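Local coordinates for protein FACT complex subunit POB3 (Chaetomium thermophilum var. thermophilum, PDB 4KHB) that probably acts within the FACT histone chaperone complex to reorganise nucleosomes during transcription, replication and repair, this fragment being the subunit's N-terminal PH-like part paired with SPT16, at residues H[111-114]-H[119-122]; H[140-143]-H[147-150]. All blocks are in the same frame, centred on the assembly; numbering follows the deposited sequence.

Contact 1 (H[111-114]-H[119-122])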
loop_
_atom_site.group_PDB
_atom_site.type_symbol
_atom_site.label_atom_id
_atom_site.label_comp_id
_atom_site.label_asym_id
_atom_site.label_seq_id
_atom_site.Cartn_x
_atom_site.Cartn_y
_atom_site.Cartn_z
ATOM N N GLY H 111 -12.391 1.090 9.222
ATOM C CA GLY H 111 -11.892 2.410 9.564
ATOM C C GLY H 111 -12.495 3.493 8.688
ATOM O O GLY H 111 -13.718 3.635 8.617
ATOM N N LYS H 112 -11.638 4.258 8.015
ATOM C CA LYS H 112 -12.102 5.359 7.178
ATOM C C LYS H 112 -11.349 5.416 5.850
ATOM O O LYS H 112 -10.117 5.483 5.824
ATOM C CB LYS H 112 -11.937 6.684 7.924
ATOM C CG LYS H 112 -12.942 6.899 9.044
ATOM C CD LYS H 112 -14.354 7.076 8.515
ATOM C CE LYS H 112 -15.386 6.662 9.556
ATOM N NZ LYS H 112 -15.066 7.193 10.908
ATOM N N ALA H 113 -12.091 5.390 4.748
ATOM C CA ALA H 113 -11.503 5.617 3.433
ATOM C C ALA H 113 -11.645 7.094 3.097
ATOM O O ALA H 113 -12.757 7.587 2.892
ATOM C CB ALA H 113 -12.188 4.763 2.386
ATOM N N GLU H 114 -10.521 7.800 3.041
ATOM C CA GLU H 114 -10.559 9.244 2.859
ATOM C C GLU H 114 -9.943 9.672 1.532
ATOM O O GLU H 114 -8.798 9.332 1.227
ATOM C CB GLU H 114 -9.865 9.944 4.035
ATOM C CG GLU H 114 -10.052 9.240 5.377
ATOM C CD GLU H 114 -10.212 10.207 6.537
ATOM O OE1 GLU H 114 -10.921 11.222 6.373
ATOM O OE2 GLU H 114 -9.632 9.951 7.613
ATOM N N GLU H 119 -4.212 11.061 -3.054
ATOM C CA GLU H 119 -4.345 9.642 -2.729
ATOM C C GLU H 119 -5.662 9.301 -2.047
ATOM O O GLU H 119 -6.226 10.115 -1.309
ATOM C CB GLU H 119 -3.196 9.182 -1.821
ATOM C CG GLU H 119 -1.825 9.157 -2.479
ATOM C CD GLU H 119 -0.751 8.584 -1.572
ATOM O OE1 GLU H 119 -0.544 9.132 -0.468
ATOM O OE2 GLU H 119 -0.117 7.581 -1.961
ATOM N N LEU H 120 -6.134 8.083 -2.288
ATOM C CA LEU H 120 -7.196 7.505 -1.480
ATOM C C LEU H 120 -6.546 6.739 -0.336
ATOM O O LEU H 120 -5.823 5.763 -0.562
ATOM C CB LEU H 120 -8.070 6.573 -2.325
ATOM C CG LEU H 120 -9.135 5.775 -1.573
ATOM C CD1 LEU H 120 -10.003 6.704 -0.749
ATOM C CD2 LEU H 120 -10.001 4.970 -2.531
ATOM N N THR H 121 -6.796 7.184 0.892
ATOM C CA THR H 121 -6.163 6.592 2.065
ATOM C C THR H 121 -7.188 5.815 2.881
ATOM O O THR H 121 -8.304 6.290 3.095
ATOM C CB THR H 121 -5.540 7.684 2.962
ATOM O OG1 THR H 121 -4.526 8.392 2.235
ATOM C CG2 THR H 121 -4.922 7.074 4.213
ATOM N N PHE H 122 -6.809 4.621 3.333
ATOM C CA PHE H 122 -7.628 3.879 4.282
ATOM C C PHE H 122 -6.998 3.948 5.669
ATOM O O PHE H 122 -5.936 3.365 5.912
ATOM C CB PHE H 122 -7.819 2.426 3.841
ATOM C CG PHE H 122 -8.884 1.698 4.610
ATOM C CD1 PHE H 122 -10.226 1.899 4.316
ATOM C CD2 PHE H 122 -8.544 0.816 5.627
ATOM C CE1 PHE H 122 -11.212 1.234 5.023
ATOM C CE2 PHE H 122 -9.524 0.147 6.339
ATOM C CZ PHE H 122 -10.861 0.356 6.036
#
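Phe122 and Ala113 face each other as a non-hydrogen-bonded pair of an antiparallel hairpin, and the phenylalanine ring meets residues 111-113. From CB the chain swings CG anti to the backbone N (chi1 -168°), which carries the ring along the partner strand toward Gly111. CD1 meets CB of Ala113 at 4.0 Å, the methyl lying at the ring edge near its plane. Lys112 O approaches CD1 obliquely at 3.9 Å, and Lys112 N stands 4.3 Å above one ring face, near the rim. Farther out, CZ of Phe122 lies 3.6 Å from the backbone N of Gly111, where the chain turns a corner. Leu120, on the same face, brings CD1 to 3.5 Å from the carbonyl O of Glu114.

The next pair, Glu114 and Thr121, is held by two reciprocal backbone hydrogen bonds, Glu114 N to Thr121 O (2.7 Å) and Thr121 N to Glu114 O (3.0 Å). Glu114 OE2 is hydrogen-bonded to Asn123.

Strand 119-124 lies between 112-115 and 127-133, and Glu119 OE1 salt-bridges Lys64 on strand 61-66 of the first PH-like domain. At the corner the sheet runs on into the SPT16D chain, whose His91 accepts the N-H of Ala113.

Contact 2 (H[140-143]-H[147-150])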
loop_
_atom_site.group_PDB
_atom_site.type_symbol
_atom_site.label_atom_id
_atom_site.label_comp_id
_atom_site.label_asym_id
_atom_site.label_seq_id
_atom_site.Cartn_x
_atom_site.Cartn_y
_atom_site.Cartn_z
ATOM N N THR H 140 -13.433 3.942 -11.259
ATOM C CA THR H 140 -14.118 3.961 -9.978
ATOM C C THR H 140 -15.573 3.665 -10.280
ATOM O O THR H 140 -16.220 4.391 -11.041
ATOM C CB THR H 140 -13.993 5.321 -9.269
ATOM O OG1 THR H 140 -12.608 5.675 -9.143
ATOM C CG2 THR H 140 -14.617 5.253 -7.882
ATOM N N ASN H 141 -16.088 2.601 -9.679
ATOM C CA ASN H 141 -17.436 2.147 -9.977
ATOM C C ASN H 141 -18.259 1.840 -8.738
ATOM O O ASN H 141 -17.752 1.282 -7.759
ATOM C CB ASN H 141 -17.393 0.909 -10.887
ATOM C CG ASN H 141 -17.158 1.261 -12.345
ATOM O OD1 ASN H 141 -17.692 2.246 -12.851
ATOM N ND2 ASN H 141 -16.354 0.453 -13.027
ATOM N N LEU H 142 -19.538 2.195 -8.807
ATOM C CA LEU H 142 -20.521 1.762 -7.824
ATOM C C LEU H 142 -20.826 0.309 -8.121
ATOM O O LEU H 142 -21.208 -0.036 -9.243
ATOM C CB LEU H 142 -21.804 2.595 -7.921
ATOM C CG LEU H 142 -22.824 2.450 -6.785
ATOM C CD1 LEU H 142 -22.370 3.153 -5.527
ATOM C CD2 LEU H 142 -24.207 2.945 -7.212
ATOM N N ALA H 143 -20.667 -0.543 -7.116
ATOM C CA ALA H 143 -20.794 -1.979 -7.313
ATOM C C ALA H 143 -22.050 -2.533 -6.662
ATOM O O ALA H 143 -22.350 -3.723 -6.784
ATOM C CB ALA H 143 -19.563 -2.688 -6.778
ATOM N N GLU H 147 -21.350 -0.080 -2.011
ATOM C CA GLU H 147 -20.030 -0.570 -2.403
ATOM C C GLU H 147 -19.402 0.114 -3.616
ATOM O O GLU H 147 -20.039 0.284 -4.660
ATOM C CB GLU H 147 -20.121 -2.079 -2.656
ATOM C CG GLU H 147 -18.793 -2.765 -2.912
ATOM C CD GLU H 147 -18.936 -4.270 -3.002
ATOM O OE1 GLU H 147 -18.399 -4.865 -3.958
ATOM O OE2 GLU H 147 -19.570 -4.861 -2.103
ATOM N N ILE H 148 -18.137 0.493 -3.452
ATOM C CA ILE H 148 -17.365 1.161 -4.492
ATOM C C ILE H 148 -16.221 0.263 -4.952
ATOM O O ILE H 148 -15.490 -0.288 -4.127
ATOM C CB ILE H 148 -16.764 2.490 -3.979
ATOM C CG1 ILE H 148 -17.750 3.229 -3.067
ATOM C CG2 ILE H 148 -16.307 3.363 -5.144
ATOM C CD1 ILE H 148 -19.014 3.704 -3.766
ATOM N N ALA H 149 -16.069 0.110 -6.265
ATOM C CA ALA H 149 -14.974 -0.682 -6.812
ATOM C C ALA H 149 -13.901 0.234 -7.388
ATOM O O ALA H 149 -14.205 1.127 -8.181
ATOM C CB ALA H 149 -15.489 -1.638 -7.880
ATOM N N VAL H 150 -12.652 0.009 -6.990
ATOM C CA VAL H 150 -11.531 0.771 -7.527
ATOM C C VAL H 150 -10.668 -0.176 -8.347
ATOM O O VAL H 150 -10.055 -1.098 -7.804
ATOM C CB VAL H 150 -10.685 1.414 -6.411
ATOM C CG1 VAL H 150 -9.529 2.196 -7.006
ATOM C CG2 VAL H 150 -11.544 2.319 -5.551
#
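A beta hairpin of the second PH-like domain, in the SSRP1-family region, joins strands 137-144 and 147-152 through backbone hydrogen bonds and apolar side-chain contacts. Asn141 and Ala149 form a hydrogen-bonded pair: Asn141 N donates to Ala149 O over 2.8 Å, in the carbonyl plane, and Ala149 N donates back to Asn141 O. Nearer the turn, Ala143 N donates a hydrogen bond to Glu147 O (2.7 Å), with the donor tilted 31° from the carbonyl plane.

Thr140, Leu142 and Ile148 share one face of the hairpin. Ile148 faces Leu142, its non-hydrogen-bonded partner, and also touches Thr140 diagonally: its CG2 meets CG2 of Thr140 at 3.7 Å, while its CD1 meets CD1 of Leu142 at 3.8 Å. In each case the side chains cross obliquely. The two branches part at CB, where CG2 is anti to the backbone N and CG1 lies beside it (chi1 -39°), so that one isoleucine serves two neighbours.

Asn141 and Ala149 turn to the other face, where ND2 of Asn141 is hydrogen-bonded to Glu151. Glu147 runs out extended to a salt bridge between its OE2 and Arg94 of the SPT16D chain, which ties this end of the hairpin to the partner subunit. Its OE1 has a long, weak ion pair with Arg182 and rests 3.7 Å from CB of Ala143.

Overall arrangement
Followed from the N terminus, the chain passes through the first PH-like domain before both contacts form in the SSRP1-family region. Contact 1 closes a short loop between 111-114 and 119-122; the chain then adds strand 127-133 to that sheet. Only afterwards does contact 2 close its own turn between 140-143 and 147-150, a hairpin extended by strand 177-184. The two loops therefore follow in series, neither nested nor crossed. Each contact joins the first two strands of a three-stranded antiparallel sheet. Their centres lie 14 Å apart and their nearest atoms about 4 Å apart, without touching, and residues of both hairpins meet the SPT16D chain.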